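Local structure of VgrG protein (Vibrio cholerae, 4E1F) at residues A[26-31]-A[90-95]; A[172-177]-A[349-354]; A[179-184]-A[344-349]. The protein probably cross-links G-actin, as the effector domain of a VgrG-type toxin that binds adenine nucleotide and manganese. The protein carries 1 engineered substitution. All coordinates share one frame; numbering follows the deposited sequence.

Contact 1. Residues A[26-31]-A[90-95]; sequences GIQNEL and ELVSYP. Engineered in segment 26-31: Gln28 (natural residue Glu). With ADP (adenosine-5'-diphosphate), chain B.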
loop_
_atom_site.group_PDB
_atom_site.type_symbol
_atom_site.label_atom_id
_atom_site.label_comp_id
_atom_site.label_asym_id
_atom_site.label_seq_id
_atom_site.Cartn_x
_atom_site.Cartn_y
_atom_site.Cartn_z
ATOM N N GLY A 26 -5.759 -1.292 -6.642
ATOM C CA GLY A 26 -4.840 -0.209 -6.930
ATOM C C GLY A 26 -3.488 -0.800 -7.268
ATOM O O GLY A 26 -3.154 -1.909 -6.835
ATOM N N ILE A 27 -2.714 -0.088 -8.071
ATOM C CA ILE A 27 -1.371 -0.520 -8.471
ATOM C C ILE A 27 -0.328 0.568 -8.206
ATOM O O ILE A 27 -0.639 1.766 -8.272
ATOM C CB ILE A 27 -1.302 -1.063 -9.943
ATOM C CG1 ILE A 27 -1.663 0.029 -10.997
ATOM C CG2 ILE A 27 -2.158 -2.350 -10.110
ATOM C CD1 ILE A 27 -1.283 -0.296 -12.472
ATOM N N GLN A 28 0.909 0.149 -7.897
ATOM C CA GLN A 28 2.051 1.042 -7.675
ATOM C C GLN A 28 3.147 0.591 -8.614
ATOM O O GLN A 28 3.421 -0.610 -8.700
ATOM C CB GLN A 28 2.529 0.907 -6.245
ATOM C CG GLN A 28 1.657 1.619 -5.233
ATOM C CD GLN A 28 2.143 1.323 -3.838
ATOM O OE1 GLN A 28 3.039 2.007 -3.299
ATOM N NE2 GLN A 28 1.599 0.267 -3.248
ATOM N N ASN A 29 3.739 1.536 -9.370
ATOM C CA ASN A 29 4.711 1.196 -10.399
ATOM C C ASN A 29 5.918 2.155 -10.378
ATOM O O ASN A 29 5.822 3.316 -10.817
ATOM C CB ASN A 29 3.966 1.220 -11.754
ATOM C CG ASN A 29 4.755 0.816 -12.977
ATOM O OD1 ASN A 29 5.477 -0.190 -12.993
ATOM N ND2 ASN A 29 4.537 1.535 -14.074
ATOM N N GLU A 30 7.061 1.656 -9.876
ATOM C CA GLU A 30 8.281 2.457 -9.812
ATOM C C GLU A 30 8.973 2.495 -11.180
ATOM O O GLU A 30 9.162 1.443 -11.800
ATOM C CB GLU A 30 9.204 1.963 -8.692
ATOM C CG GLU A 30 10.289 2.951 -8.290
ATOM C CD GLU A 30 11.270 2.405 -7.269
ATOM O OE1 GLU A 30 11.877 3.216 -6.533
ATOM O OE2 GLU A 30 11.428 1.165 -7.198
ATOM N N LEU A 31 9.255 3.703 -11.697
ATOM C CA LEU A 31 9.891 3.836 -13.006
ATOM C C LEU A 31 11.389 3.692 -12.949
ATOM O O LEU A 31 12.020 4.081 -11.966
ATOM C CB LEU A 31 9.542 5.185 -13.652
ATOM C CG LEU A 31 8.076 5.466 -13.924
ATOM C CD1 LEU A 31 7.903 6.840 -14.416
ATOM C CD2 LEU A 31 7.466 4.451 -14.903
ATOM N N GLU A 90 7.374 7.112 -8.731
ATOM C CA GLU A 90 6.441 6.009 -8.674
ATOM C C GLU A 90 5.061 6.450 -9.188
ATOM O O GLU A 90 4.529 7.483 -8.767
ATOM C CB GLU A 90 6.372 5.431 -7.265
ATOM C CG GLU A 90 5.605 4.121 -7.186
ATOM C CD GLU A 90 5.480 3.581 -5.775
ATOM O OE1 GLU A 90 5.330 4.399 -4.842
ATOM O OE2 GLU A 90 5.441 2.341 -5.612
ATOM N N LEU A 91 4.484 5.655 -10.097
ATOM C CA LEU A 91 3.139 5.922 -10.611
ATOM C C LEU A 91 2.133 5.118 -9.753
ATOM O O LEU A 91 2.290 3.913 -9.598
ATOM C CB LEU A 91 3.043 5.608 -12.104
ATOM C CG LEU A 91 4.062 6.282 -13.036
ATOM C CD1 LEU A 91 3.756 5.946 -14.461
ATOM C CD2 LEU A 91 4.179 7.782 -12.801
ATOM N N VAL A 92 1.216 5.833 -9.076
ATOM C CA VAL A 92 0.247 5.290 -8.103
ATOM C C VAL A 92 -1.184 5.467 -8.613
ATOM O O VAL A 92 -1.703 6.579 -8.674
ATOM C CB VAL A 92 0.439 5.909 -6.690
ATOM C CG1 VAL A 92 -0.447 5.201 -5.673
ATOM C CG2 VAL A 92 1.904 5.845 -6.254
ATOM N N SER A 93 -1.808 4.373 -9.022
ATOM C CA SER A 93 -3.131 4.473 -9.613
ATOM C C SER A 93 -4.178 4.833 -8.592
ATOM O O SER A 93 -4.006 4.565 -7.390
ATOM C CB SER A 93 -3.506 3.176 -10.329
ATOM O OG SER A 93 -3.938 2.222 -9.371
ATOM N N TYR A 94 -5.258 5.459 -9.076
ATOM C CA TYR A 94 -6.438 5.707 -8.276
ATOM C C TYR A 94 -7.133 4.355 -8.322
ATOM O O TYR A 94 -7.138 3.725 -9.396
ATOM C CB TYR A 94 -7.293 6.801 -8.925
ATOM C CG TYR A 94 -6.708 8.165 -8.649
ATOM C CD1 TYR A 94 -5.746 8.717 -9.494
ATOM C CD2 TYR A 94 -7.042 8.868 -7.494
ATOM C CE1 TYR A 94 -5.160 9.950 -9.218
ATOM C CE2 TYR A 94 -6.468 10.109 -7.213
ATOM C CZ TYR A 94 -5.546 10.658 -8.093
ATOM O OH TYR A 94 -4.981 11.880 -7.827
ATOM N N PRO A 95 -7.660 3.844 -7.180
ATOM C CA PRO A 95 -8.274 2.508 -7.206
ATOM C C PRO A 95 -9.490 2.441 -8.139
ATOM O O PRO A 95 -10.130 3.471 -8.393
ATOM C CB PRO A 95 -8.685 2.293 -5.751
ATOM C CG PRO A 95 -8.823 3.672 -5.167
ATOM C CD PRO A 95 -7.734 4.438 -5.822
HETATM P PB ADP B . 2.772 5.905 0.665
HETATM O O1B ADP B . 2.277 7.266 0.191
HETATM O O2B ADP B . 2.830 5.951 2.194
HETATM O O3B ADP B . 4.244 5.758 0.140
HETATM P PA ADP B . 0.725 4.696 -1.038
HETATM O O1A ADP B . -0.172 5.857 -0.756
HETATM O O2A ADP B . 1.479 4.973 -2.342
HETATM O O3A ADP B . 1.809 4.719 0.151
HETATM O "O5'" ADP B . -0.200 3.360 -1.248
HETATM C "C5'" ADP B . -1.475 3.431 -1.977
HETATM C "C4'" ADP B . -2.024 2.264 -2.792
HETATM O "O4'" ADP B . -3.302 1.822 -2.242
HETATM C "C3'" ADP B . -2.319 2.528 -4.281
HETATM O "O3'" ADP B . -2.110 1.406 -5.135
HETATM C "C2'" ADP B . -3.813 2.839 -4.278
HETATM O "O2'" ADP B . -4.529 2.704 -5.505
HETATM C "C1'" ADP B . -4.277 1.807 -3.278
HETATM N N9 ADP B . -5.636 2.006 -2.735
HETATM C C8 ADP B . -6.097 3.125 -2.107
HETATM N N7 ADP B . -7.382 3.075 -1.824
HETATM C C5 ADP B . -7.773 1.828 -2.278
HETATM C C6 ADP B . -9.015 1.146 -2.254
HETATM N N6 ADP B . -10.120 1.642 -1.668
HETATM N N1 ADP B . -9.076 -0.087 -2.812
HETATM C C2 ADP B . -7.958 -0.601 -3.340
HETATM N N3 ADP B . -6.734 -0.067 -3.387
HETATM C C4 ADP B . -6.707 1.152 -2.848
#
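The side-chain amide of Gln28, an engineered residue where the natural sequence has Glu, and the carboxylate of Glu90 pass slantwise over each other on one face of the strand pair, their planes 49° apart. Glu90 meets the glutamine near its root, OE2 lying 3.3 Å from Gln28 CB; with CG anti to the backbone N (chi1 -170°) and the chain extended beyond, its carboxylate reaches across to the partner strand. The third flat group is the adenine of ADP: Pro95 covers one face, its CG 3.6 Å from ADP C5, while Leu349 lies over the opposite face. Between these groups Val92 rests its CG1 on the ribose, 3.5 Å from ADP C3'. On the reverse of the pair, Leu91 CD1 packs 4.0 Å from Leu31 CD2, beneath Met111 and Phe118 of helix 101-124.

Antiparallel hydrogen bonds join Asn29 and Leu91 in both directions, but the ladder changes character at Ser93. Its N still donates to Ile27 O, yet Ile27 N is received by Ser93 OG rather than by the carbonyl, at 2.9 Å and nearly straight (167°). Ser93 O accepts instead from ADP O2' at 2.7 Å. Further along, the side chain of Glu90 comes within about 4 Å of a bound manganese ion. An antiparallel strand pair that cradles ribose and adenine at one end and approaches the metal at the other makes up part of the ADP site, consistent with kinship to glutamine synthetase-like ligases.

Contact 2. Residues A[172-177]-A[349-354]; sequences GQQATV and LFEFRT. With ADP (adenosine-5'-diphosphate), chain B; SO4 (sulfate ion), chain H.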
loop_
_atom_site.group_PDB
_atom_site.type_symbol
_atom_site.label_atom_id
_atom_site.label_comp_id
_atom_site.label_asym_id
_atom_site.label_seq_id
_atom_site.Cartn_x
_atom_site.Cartn_y
_atom_site.Cartn_z
ATOM N N GLY A 172 9.626 -3.433 -9.515
ATOM C CA GLY A 172 9.202 -2.089 -9.110
ATOM C C GLY A 172 7.701 -1.975 -8.930
ATOM O O GLY A 172 7.181 -0.880 -8.671
ATOM N N GLN A 173 6.991 -3.118 -9.010
ATOM C CA GLN A 173 5.542 -3.168 -8.976
ATOM C C GLN A 173 4.878 -3.814 -7.764
ATOM O O GLN A 173 5.286 -4.879 -7.294
ATOM C CB GLN A 173 5.026 -3.826 -10.262
ATOM C CG GLN A 173 5.317 -3.002 -11.528
ATOM C CD GLN A 173 4.894 -3.707 -12.797
ATOM O OE1 GLN A 173 4.851 -4.935 -12.868
ATOM N NE2 GLN A 173 4.602 -2.948 -13.841
ATOM N N GLN A 174 3.791 -3.184 -7.312
ATOM C CA GLN A 174 2.923 -3.694 -6.253
ATOM C C GLN A 174 1.456 -3.516 -6.630
ATOM O O GLN A 174 1.141 -2.737 -7.522
ATOM C CB GLN A 174 3.211 -3.013 -4.922
ATOM C CG GLN A 174 4.423 -3.593 -4.238
ATOM C CD GLN A 174 5.326 -2.507 -3.766
ATOM O OE1 GLN A 174 5.031 -1.790 -2.810
ATOM N NE2 GLN A 174 6.459 -2.366 -4.436
ATOM N N ALA A 175 0.567 -4.243 -5.937
ATOM C CA ALA A 175 -0.867 -4.130 -6.112
ATOM C C ALA A 175 -1.480 -4.139 -4.732
ATOM O O ALA A 175 -0.954 -4.784 -3.826
ATOM C CB ALA A 175 -1.406 -5.281 -6.960
ATOM N N THR A 176 -2.554 -3.379 -4.561
ATOM C CA THR A 176 -3.307 -3.284 -3.318
ATOM C C THR A 176 -4.750 -3.694 -3.604
ATOM O O THR A 176 -5.402 -3.083 -4.457
ATOM C CB THR A 176 -3.204 -1.869 -2.694
ATOM O OG1 THR A 176 -1.850 -1.615 -2.315
ATOM C CG2 THR A 176 -4.112 -1.700 -1.442
ATOM N N VAL A 177 -5.248 -4.712 -2.889
ATOM C CA VAL A 177 -6.625 -5.192 -3.054
ATOM C C VAL A 177 -7.446 -4.801 -1.826
ATOM O O VAL A 177 -6.991 -4.993 -0.703
ATOM C CB VAL A 177 -6.677 -6.726 -3.331
ATOM C CG1 VAL A 177 -8.108 -7.270 -3.286
ATOM C CG2 VAL A 177 -6.035 -7.063 -4.673
ATOM N N LEU A 349 -7.846 -3.415 3.361
ATOM C CA LEU A 349 -6.901 -3.459 2.253
ATOM C C LEU A 349 -5.622 -4.231 2.515
ATOM O O LEU A 349 -5.155 -4.309 3.654
ATOM C CB LEU A 349 -6.577 -2.025 1.826
ATOM C CG LEU A 349 -7.539 -1.330 0.850
ATOM C CD1 LEU A 349 -8.912 -1.074 1.481
ATOM C CD2 LEU A 349 -6.979 0.010 0.457
ATOM N N PHE A 350 -5.069 -4.818 1.448
ATOM C CA PHE A 350 -3.868 -5.630 1.512
ATOM C C PHE A 350 -2.916 -5.298 0.370
ATOM O O PHE A 350 -3.314 -5.280 -0.797
ATOM C CB PHE A 350 -4.251 -7.112 1.465
ATOM C CG PHE A 350 -5.204 -7.477 2.576
ATOM C CD1 PHE A 350 -4.727 -7.785 3.845
ATOM C CD2 PHE A 350 -6.581 -7.405 2.383
ATOM C CE1 PHE A 350 -5.610 -8.046 4.893
ATOM C CE2 PHE A 350 -7.464 -7.669 3.430
ATOM C CZ PHE A 350 -6.975 -8.004 4.669
ATOM N N GLU A 351 -1.640 -5.085 0.702
ATOM C CA GLU A 351 -0.642 -4.818 -0.308
ATOM C C GLU A 351 0.087 -6.087 -0.678
ATOM O O GLU A 351 0.619 -6.772 0.188
ATOM C CB GLU A 351 0.342 -3.750 0.197
ATOM C CG GLU A 351 1.397 -3.324 -0.814
ATOM C CD GLU A 351 2.403 -2.338 -0.243
ATOM O OE1 GLU A 351 1.987 -1.267 0.244
ATOM O OE2 GLU A 351 3.619 -2.622 -0.316
ATOM N N PHE A 352 0.130 -6.393 -1.977
ATOM C CA PHE A 352 0.908 -7.528 -2.481
ATOM C C PHE A 352 2.321 -6.981 -2.715
ATOM O O PHE A 352 2.541 -6.209 -3.662
ATOM C CB PHE A 352 0.275 -8.122 -3.761
ATOM C CG PHE A 352 -0.984 -8.905 -3.474
ATOM C CD1 PHE A 352 -2.206 -8.257 -3.301
ATOM C CD2 PHE A 352 -0.949 -10.291 -3.354
ATOM C CE1 PHE A 352 -3.364 -8.980 -2.984
ATOM C CE2 PHE A 352 -2.127 -11.020 -3.101
ATOM C CZ PHE A 352 -3.320 -10.356 -2.904
ATOM N N ARG A 353 3.260 -7.343 -1.815
ATOM C CA ARG A 353 4.647 -6.853 -1.842
ATOM C C ARG A 353 5.353 -7.188 -3.154
ATOM O O ARG A 353 6.155 -6.403 -3.655
ATOM C CB ARG A 353 5.406 -7.342 -0.604
ATOM C CG ARG A 353 4.797 -6.805 0.721
ATOM C CD ARG A 353 4.970 -5.284 0.869
ATOM N NE ARG A 353 6.388 -4.915 0.984
ATOM C CZ ARG A 353 6.857 -3.673 0.998
ATOM N NH1 ARG A 353 6.031 -2.645 0.883
ATOM N NH2 ARG A 353 8.154 -3.449 1.164
ATOM N N THR A 354 5.014 -8.361 -3.712
ATOM C CA THR A 354 5.413 -8.907 -5.016
ATOM C C THR A 354 4.063 -9.213 -5.701
ATOM O O THR A 354 3.197 -9.807 -5.068
ATOM C CB THR A 354 6.258 -10.191 -4.806
ATOM O OG1 THR A 354 7.490 -9.811 -4.204
ATOM C CG2 THR A 354 6.547 -10.942 -6.106
HETATM P PB ADP B . 2.772 5.905 0.665
HETATM O O1B ADP B . 2.277 7.266 0.191
HETATM O O2B ADP B . 2.830 5.951 2.194
HETATM O O3B ADP B . 4.244 5.758 0.140
HETATM P PA ADP B . 0.725 4.696 -1.038
HETATM O O1A ADP B . -0.172 5.857 -0.756
HETATM O O2A ADP B . 1.479 4.973 -2.342
HETATM O O3A ADP B . 1.809 4.719 0.151
HETATM O "O5'" ADP B . -0.200 3.360 -1.248
HETATM C "C5'" ADP B . -1.475 3.431 -1.977
HETATM C "C4'" ADP B . -2.024 2.264 -2.792
HETATM O "O4'" ADP B . -3.302 1.822 -2.242
HETATM C "C3'" ADP B . -2.319 2.528 -4.281
HETATM O "O3'" ADP B . -2.110 1.406 -5.135
HETATM C "C2'" ADP B . -3.813 2.839 -4.278
HETATM O "O2'" ADP B . -4.529 2.704 -5.505
HETATM C "C1'" ADP B . -4.277 1.807 -3.278
HETATM N N9 ADP B . -5.636 2.006 -2.735
HETATM C C8 ADP B . -6.097 3.125 -2.107
HETATM N N7 ADP B . -7.382 3.075 -1.824
HETATM C C5 ADP B . -7.773 1.828 -2.278
HETATM C C6 ADP B . -9.015 1.146 -2.254
HETATM N N6 ADP B . -10.120 1.642 -1.668
HETATM N N1 ADP B . -9.076 -0.087 -2.812
HETATM C C2 ADP B . -7.958 -0.601 -3.340
HETATM N N3 ADP B . -6.734 -0.067 -3.387
HETATM C C4 ADP B . -6.707 1.152 -2.848
HETATM S S SO4 H . 8.275 0.390 1.169
HETATM O O1 SO4 H . 8.841 1.508 0.431
HETATM O O2 SO4 H . 9.107 -0.791 0.973
HETATM O O3 SO4 H . 8.190 0.748 2.587
HETATM O O4 SO4 H . 6.930 0.115 0.663
HETATM O O HOH W 1 7.577 -5.799 -5.897
HETATM O O HOH W 2 -0.906 -0.007 -0.309
#
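Val177 lays its CG2 methyl obliquely against the ring of Phe352, 3.7 Å from CE1. The carbonyl oxygen of Ala175 meets the edge of the same ring, in its plane. Ala175 O also accepts from Phe352 N at 2.7 Å, almost linearly (169°), and Val177 and Phe350 exchange a reciprocal pair of bonds two residues further along.

On the face of Thr176 and Glu351 the contact is mixed and turns to the nucleotide. Thr176 places CG2, anti to its own N, 3.8 Å from Leu349 CD2, and the two side chains together adjoin the ribose and adenine of ADP. A water links Thr176 OG1 to Glu351 OE1. Glu351 OE2 is gripped instead by Arg353 NH1 in a salt bridge of 2.7 Å, met on the syn side and somewhat out of the carboxylate plane. The arginine, bent at chi2 and chi3, curls back to make this bond and presents two nitrogens to a sulfate, probably from the crystallisation liquor, that Lys272 also binds: NH1 donates to O4 at 2.9 Å and NH2 to O2 at 2.8 Å. That paired grip would hold the guanidinium in a fixed rotation, and Asn273 takes the remaining NE. Gln174 contributes its aliphatic part, CG lying 3.3 Å from Phe352 O.

Strand 173-180 is flanked by strand 24-30 on its other side, and strand 344-352 by the short strand 277-279, while Leu194 and Leu195 of helix 190-196 pack on the face that carries the phenylalanines.

Contact 3. Residues A[179-184]-A[344-349]; sequences VAAKGF and PELAIL. With ADP (adenosine-5'-diphosphate), chain B.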
loop_
_atom_site.group_PDB
_atom_site.type_symbol
_atom_site.label_atom_id
_atom_site.label_comp_id
_atom_site.label_asym_id
_atom_site.label_seq_id
_atom_site.Cartn_x
_atom_site.Cartn_y
_atom_site.Cartn_z
ATOM N N VAL A 179 -11.225 -5.376 0.042
ATOM C CA VAL A 179 -12.394 -6.254 0.121
ATOM C C VAL A 179 -13.244 -5.881 1.331
ATOM O O VAL A 179 -12.720 -5.325 2.297
ATOM C CB VAL A 179 -12.032 -7.780 0.153
ATOM C CG1 VAL A 179 -11.343 -8.250 -1.137
ATOM C CG2 VAL A 179 -11.211 -8.136 1.387
ATOM N N ALA A 180 -14.539 -6.237 1.303
ATOM C CA ALA A 180 -15.453 -6.074 2.434
ATOM C C ALA A 180 -14.850 -6.884 3.602
ATOM O O ALA A 180 -14.479 -8.046 3.407
ATOM C CB ALA A 180 -16.832 -6.643 2.075
ATOM N N ALA A 181 -14.708 -6.263 4.788
ATOM C CA ALA A 181 -14.136 -6.901 5.977
ATOM C C ALA A 181 -14.900 -8.175 6.370
ATOM O O ALA A 181 -14.261 -9.180 6.697
ATOM C CB ALA A 181 -14.125 -5.920 7.136
ATOM N N LYS A 182 -16.242 -8.155 6.215
ATOM C CA LYS A 182 -17.112 -9.300 6.512
ATOM C C LYS A 182 -16.827 -10.514 5.611
ATOM O O LYS A 182 -17.240 -11.621 5.941
ATOM C CB LYS A 182 -18.602 -8.905 6.491
ATOM C CG LYS A 182 -19.128 -8.600 5.082
ATOM C CD LYS A 182 -20.608 -8.319 5.056
ATOM C CE LYS A 182 -21.089 -8.154 3.638
ATOM N NZ LYS A 182 -22.503 -7.700 3.592
ATOM N N GLY A 183 -16.167 -10.288 4.474
ATOM C CA GLY A 183 -15.859 -11.377 3.557
ATOM C C GLY A 183 -14.620 -12.189 3.898
ATOM O O GLY A 183 -14.487 -13.322 3.428
ATOM N N PHE A 184 -13.665 -11.603 4.657
ATOM C CA PHE A 184 -12.411 -12.282 5.000
ATOM C C PHE A 184 -12.651 -13.541 5.862
ATOM O O PHE A 184 -13.040 -13.433 7.023
ATOM C CB PHE A 184 -11.374 -11.318 5.629
ATOM C CG PHE A 184 -9.939 -11.706 5.347
ATOM C CD1 PHE A 184 -9.386 -12.858 5.901
ATOM C CD2 PHE A 184 -9.143 -10.929 4.503
ATOM C CE1 PHE A 184 -8.065 -13.212 5.637
ATOM C CE2 PHE A 184 -7.820 -11.287 4.243
ATOM C CZ PHE A 184 -7.290 -12.422 4.811
ATOM N N PRO A 344 -22.663 2.311 3.773
ATOM C CA PRO A 344 -21.364 1.686 3.462
ATOM C C PRO A 344 -20.779 0.794 4.541
ATOM O O PRO A 344 -20.932 1.064 5.739
ATOM C CB PRO A 344 -20.449 2.864 3.103
ATOM C CG PRO A 344 -21.261 4.082 3.269
ATOM C CD PRO A 344 -22.508 3.768 3.978
ATOM N N GLU A 345 -20.133 -0.290 4.086
ATOM C CA GLU A 345 -19.530 -1.303 4.947
ATOM C C GLU A 345 -18.027 -1.155 4.909
ATOM O O GLU A 345 -17.473 -0.692 3.897
ATOM C CB GLU A 345 -19.944 -2.705 4.474
ATOM C CG GLU A 345 -21.422 -2.975 4.718
ATOM C CD GLU A 345 -21.922 -4.288 4.158
ATOM O OE1 GLU A 345 -22.154 -4.368 2.929
ATOM O OE2 GLU A 345 -22.087 -5.238 4.956
ATOM N N LEU A 346 -17.361 -1.555 5.998
ATOM C CA LEU A 346 -15.902 -1.483 6.099
ATOM C C LEU A 346 -15.190 -2.296 5.036
ATOM O O LEU A 346 -15.526 -3.463 4.812
ATOM C CB LEU A 346 -15.396 -1.912 7.498
ATOM C CG LEU A 346 -13.854 -2.016 7.708
ATOM C CD1 LEU A 346 -13.185 -0.623 7.788
ATOM C CD2 LEU A 346 -13.526 -2.777 9.005
ATOM N N ALA A 347 -14.192 -1.660 4.384
ATOM C CA ALA A 347 -13.303 -2.316 3.443
ATOM C C ALA A 347 -11.963 -2.399 4.156
ATOM O O ALA A 347 -11.564 -1.450 4.854
ATOM C CB ALA A 347 -13.147 -1.495 2.163
ATOM N N ILE A 348 -11.262 -3.525 3.956
ATOM C CA ILE A 348 -9.935 -3.774 4.510
ATOM C C ILE A 348 -9.019 -4.047 3.347
ATOM O O ILE A 348 -9.406 -4.730 2.401
ATOM C CB ILE A 348 -9.911 -4.857 5.634
ATOM C CG1 ILE A 348 -10.598 -6.176 5.187
ATOM C CG2 ILE A 348 -10.526 -4.287 6.904
ATOM C CD1 ILE A 348 -10.349 -7.398 6.100
ATOM N N LEU A 349 -7.846 -3.415 3.361
ATOM C CA LEU A 349 -6.901 -3.459 2.253
ATOM C C LEU A 349 -5.622 -4.231 2.515
ATOM O O LEU A 349 -5.155 -4.309 3.654
ATOM C CB LEU A 349 -6.577 -2.025 1.826
ATOM C CG LEU A 349 -7.539 -1.330 0.850
ATOM C CD1 LEU A 349 -8.912 -1.074 1.481
ATOM C CD2 LEU A 349 -6.979 0.010 0.457
HETATM P PB ADP B . 2.772 5.905 0.665
HETATM O O1B ADP B . 2.277 7.266 0.191
HETATM O O2B ADP B . 2.830 5.951 2.194
HETATM O O3B ADP B . 4.244 5.758 0.140
HETATM P PA ADP B . 0.725 4.696 -1.038
HETATM O O1A ADP B . -0.172 5.857 -0.756
HETATM O O2A ADP B . 1.479 4.973 -2.342
HETATM O O3A ADP B . 1.809 4.719 0.151
HETATM O "O5'" ADP B . -0.200 3.360 -1.248
HETATM C "C5'" ADP B . -1.475 3.431 -1.977
HETATM C "C4'" ADP B . -2.024 2.264 -2.792
HETATM O "O4'" ADP B . -3.302 1.822 -2.242
HETATM C "C3'" ADP B . -2.319 2.528 -4.281
HETATM O "O3'" ADP B . -2.110 1.406 -5.135
HETATM C "C2'" ADP B . -3.813 2.839 -4.278
HETATM O "O2'" ADP B . -4.529 2.704 -5.505
HETATM C "C1'" ADP B . -4.277 1.807 -3.278
HETATM N N9 ADP B . -5.636 2.006 -2.735
HETATM C C8 ADP B . -6.097 3.125 -2.107
HETATM N N7 ADP B . -7.382 3.075 -1.824
HETATM C C5 ADP B . -7.773 1.828 -2.278
HETATM C C6 ADP B . -9.015 1.146 -2.254
HETATM N N6 ADP B . -10.120 1.642 -1.668
HETATM N N1 ADP B . -9.076 -0.087 -2.812
HETATM C C2 ADP B . -7.958 -0.601 -3.340
HETATM N N3 ADP B . -6.734 -0.067 -3.387
HETATM C C4 ADP B . -6.707 1.152 -2.848
HETATM O O HOH W 3 -17.426 -5.483 5.804
#
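Ile348 is wedged against the start of the turn that follows strand 173-180. Its CG1 branch sits between the backbone N and the carbonyl carbon (chi1 52°), which directs it toward the partner segment and sets it 3.7 Å from Ala181 CA. Beyond it, CD1 reaches Phe184 CD2 at 4.1 Å, the two side chains crossing at about a right angle. Ala181 is enclosed by two neighbours at once: its CB lies 3.7 Å from Leu346 CD2 and 4.0 Å from Ile348 CG2. Val179 carries the backbone pairing, giving its N to Ile348 O at 3.0 Å and taking Ile348 N on its own carbonyl.

This is an antiparallel ladder running out into a 3-10 turn. Residues 181-183 coil away, with Gly183 N bonded back to Ala180 O, yet Ala181 N still donates to Leu346 O at 2.9 Å and nearly straight (174°). That carbonyl has a second partner, a water that in turn accepts from Lys182 N, so two successive amides of the turn are tied to one oxygen, directly and through solvent.

At the solvent-facing side, where Lys182 is exposed, its extended chain passes slantwise over Glu345 and ends in a salt bridge, NZ meeting the syn lone pair of OE2 at 2.8 Å. Tyr230 of helix 221-245 touches both Ile348 and the ring of Phe184, and Leu192 and Leu195 of helix 190-196 pack on Val179.

Overall arrangement
From the N terminus, the first loop to close is that of contact 1, where strand 85-97 returns beside strand 24-30 after 58 residues without a helix. Only afterwards does strand 173-180 arrive; it pairs with strand 24-30 on one side, Gly26 O meeting Thr176 N, and thus joins contact 1 to contact 2. Its second neighbour, strand 344-352, returns after a long excursion rich in helices. Contact 3 closes the inner loop of 159 residues and contact 2 the outer one of 171, so they nest and share Leu349. Phe350 and Phe184 pack where they adjoin, and all three contacts border the ADP, which bridges the early and late strands.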